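Long-range contact in endoribonuclease YbeY (Aquifex aeolicus, PDB 1OZ9), which is probably a zinc-dependent, single-strand-specific endoribonuclease that matures the 3' end of 16S rRNA and takes part in 70S ribosome quality control: residues D68-M74 with L84-S90. Coordinates in Å, arbitrary orientation, origin at the centre of the assembly. Residue numbers count along the deposited sequence, not the author numbering.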
loop_
_atom_site.group_PDB
_atom_site.type_symbol
_atom_site.label_atom_id
_atom_site.label_comp_id
_atom_site.label_asym_id
_atom_site.label_seq_id
_atom_site.Cartn_x
_atom_site.Cartn_y
_atom_site.Cartn_z
ATOM N N ASP A 68 5.797 -0.097 8.775
ATOM C CA ASP A 68 4.946 -1.083 8.092
ATOM C C ASP A 68 4.779 -0.867 6.580
ATOM O O ASP A 68 4.847 -1.829 5.770
ATOM C CB ASP A 68 3.572 -1.177 8.751
ATOM C CG ASP A 68 2.909 0.185 8.981
ATOM O OD1 ASP A 68 3.461 1.263 8.590
ATOM O OD2 ASP A 68 1.817 0.253 9.615
ATOM N N VAL A 69 4.564 0.378 6.178
ATOM C CA VAL A 69 4.350 0.621 4.756
ATOM C C VAL A 69 4.867 2.013 4.366
ATOM O O VAL A 69 4.740 2.969 5.132
ATOM C CB VAL A 69 2.825 0.510 4.431
ATOM C CG1 VAL A 69 1.978 1.516 5.284
ATOM C CG2 VAL A 69 2.505 0.616 2.898
ATOM N N LEU A 70 5.432 2.120 3.169
ATOM C CA LEU A 70 5.820 3.403 2.627
ATOM C C LEU A 70 5.267 3.505 1.211
ATOM O O LEU A 70 5.206 2.498 0.491
ATOM C CB LEU A 70 7.331 3.559 2.627
ATOM C CG LEU A 70 7.987 3.712 4.015
ATOM C CD1 LEU A 70 9.494 3.705 3.853
ATOM C CD2 LEU A 70 7.587 4.997 4.714
ATOM N N SER A 71 4.851 4.695 0.804
ATOM C CA SER A 71 4.375 4.858 -0.569
ATOM C C SER A 71 5.224 5.893 -1.315
ATOM O O SER A 71 5.571 6.945 -0.750
ATOM C CB SER A 71 2.916 5.326 -0.524
ATOM O OG SER A 71 2.959 6.679 -0.071
ATOM N N PHE A 72 5.551 5.621 -2.580
ATOM C CA PHE A 72 6.433 6.496 -3.355
ATOM C C PHE A 72 5.785 6.901 -4.676
ATOM O O PHE A 72 5.743 6.095 -5.595
ATOM C CB PHE A 72 7.748 5.766 -3.677
ATOM C CG PHE A 72 8.468 5.252 -2.459
ATOM C CD1 PHE A 72 8.267 3.967 -2.012
ATOM C CD2 PHE A 72 9.292 6.073 -1.737
ATOM C CE1 PHE A 72 8.899 3.505 -0.861
ATOM C CE2 PHE A 72 9.942 5.603 -0.590
ATOM C CZ PHE A 72 9.754 4.320 -0.172
ATOM N N PRO A 73 5.274 8.126 -4.783
ATOM C CA PRO A 73 4.656 8.577 -6.040
ATOM C C PRO A 73 5.657 8.766 -7.150
ATOM O O PRO A 73 6.778 9.225 -6.921
ATOM C CB PRO A 73 4.059 9.939 -5.665
ATOM C CG PRO A 73 4.960 10.431 -4.564
ATOM C CD PRO A 73 5.190 9.158 -3.730
ATOM N N MET A 74 5.247 8.405 -8.364
ATOM C CA MET A 74 6.057 8.597 -9.543
ATOM C C MET A 74 5.261 9.622 -10.352
ATOM O O MET A 74 5.466 10.852 -10.226
ATOM C CB MET A 74 6.203 7.281 -10.309
ATOM C CG MET A 74 7.083 6.255 -9.611
ATOM S SD MET A 74 8.844 6.760 -9.441
ATOM C CE MET A 74 9.218 6.150 -7.831
ATOM N N LEU A 84 1.449 5.308 -11.229
ATOM C CA LEU A 84 1.058 5.893 -9.948
ATOM C C LEU A 84 2.223 5.872 -8.994
ATOM O O LEU A 84 2.507 6.878 -8.311
ATOM C CB LEU A 84 -0.081 5.134 -9.312
ATOM C CG LEU A 84 -1.468 5.077 -9.935
ATOM C CD1 LEU A 84 -2.421 4.511 -8.847
ATOM C CD2 LEU A 84 -1.909 6.469 -10.464
ATOM N N GLY A 85 2.916 4.734 -8.956
ATOM C CA GLY A 85 4.105 4.633 -8.144
ATOM C C GLY A 85 4.160 3.341 -7.363
ATOM O O GLY A 85 3.528 2.340 -7.748
ATOM N N ASP A 86 4.908 3.366 -6.266
ATOM C CA ASP A 86 5.162 2.145 -5.509
ATOM C C ASP A 86 4.604 2.139 -4.105
ATOM O O ASP A 86 4.620 3.158 -3.427
ATOM C CB ASP A 86 6.670 1.945 -5.326
ATOM C CG ASP A 86 7.423 1.952 -6.633
ATOM O OD1 ASP A 86 6.860 1.479 -7.627
ATOM O OD2 ASP A 86 8.563 2.438 -6.744
ATOM N N VAL A 87 4.207 0.954 -3.662
ATOM C CA VAL A 87 3.831 0.728 -2.256
ATOM C C VAL A 87 4.776 -0.356 -1.762
ATOM O O VAL A 87 4.883 -1.410 -2.394
ATOM C CB VAL A 87 2.414 0.219 -2.103
ATOM C CG1 VAL A 87 2.161 -0.187 -0.662
ATOM C CG2 VAL A 87 1.410 1.338 -2.501
ATOM N N VAL A 88 5.477 -0.099 -0.659
ATOM C CA VAL A 88 6.447 -1.058 -0.132
ATOM C C VAL A 88 6.018 -1.407 1.299
ATOM O O VAL A 88 5.872 -0.496 2.129
ATOM C CB VAL A 88 7.849 -0.412 -0.079
ATOM C CG1 VAL A 88 8.896 -1.403 0.482
ATOM C CG2 VAL A 88 8.258 0.078 -1.465
ATOM N N ILE A 89 5.879 -2.715 1.590
ATOM C CA ILE A 89 5.402 -3.188 2.878
ATOM C C ILE A 89 6.419 -4.135 3.488
ATOM O O ILE A 89 6.995 -4.956 2.775
ATOM C CB ILE A 89 4.099 -3.972 2.630
ATOM C CG1 ILE A 89 3.001 -2.971 2.252
ATOM C CG2 ILE A 89 3.729 -4.829 3.869
ATOM C CD1 ILE A 89 1.715 -3.599 1.707
ATOM N N SER A 90 6.647 -4.030 4.784
ATOM C CA SER A 90 7.544 -4.972 5.427
ATOM C C SER A 90 6.714 -6.095 6.018
ATOM O O SER A 90 5.864 -5.877 6.898
ATOM C CB SER A 90 8.337 -4.334 6.568
ATOM O OG SER A 90 9.020 -5.379 7.289
#
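Segments 68-74 and 84-90 run antiparallel and share six backbone hydrogen bonds. Ser90 N donates to Asp68 O at 3.0 Å. Leu70 and Val88 bond both ways, Leu70 N to Val88 O at 2.8 Å and Val88 N to Leu70 O at 2.9 Å. Phe72 and Asp86 repeat this double pairing. Met74 N closes the row on Leu84 O at 3.1 Å. The other edge of 84-90 is also used: Gly85, Val87 and Ile89 bond to strand 41-48. Gly85 faces Pro73, where a CB would clash with Phe72 O. On one face, Phe72 CE1 meets Val88 CG2 at 3.5 Å. On the other, Val69 touches Val87 and Ile89. Ser90 OG bonds to Asp50 and N-caps helix 91-101 through Thr93 N. Ser71 and Val69 lie beside His119 and His115, predicted zinc ligands on helix 105-120. This is the antiparallel edge hairpin of the mixed sheet in the metalloproteinase-like YbeY fold.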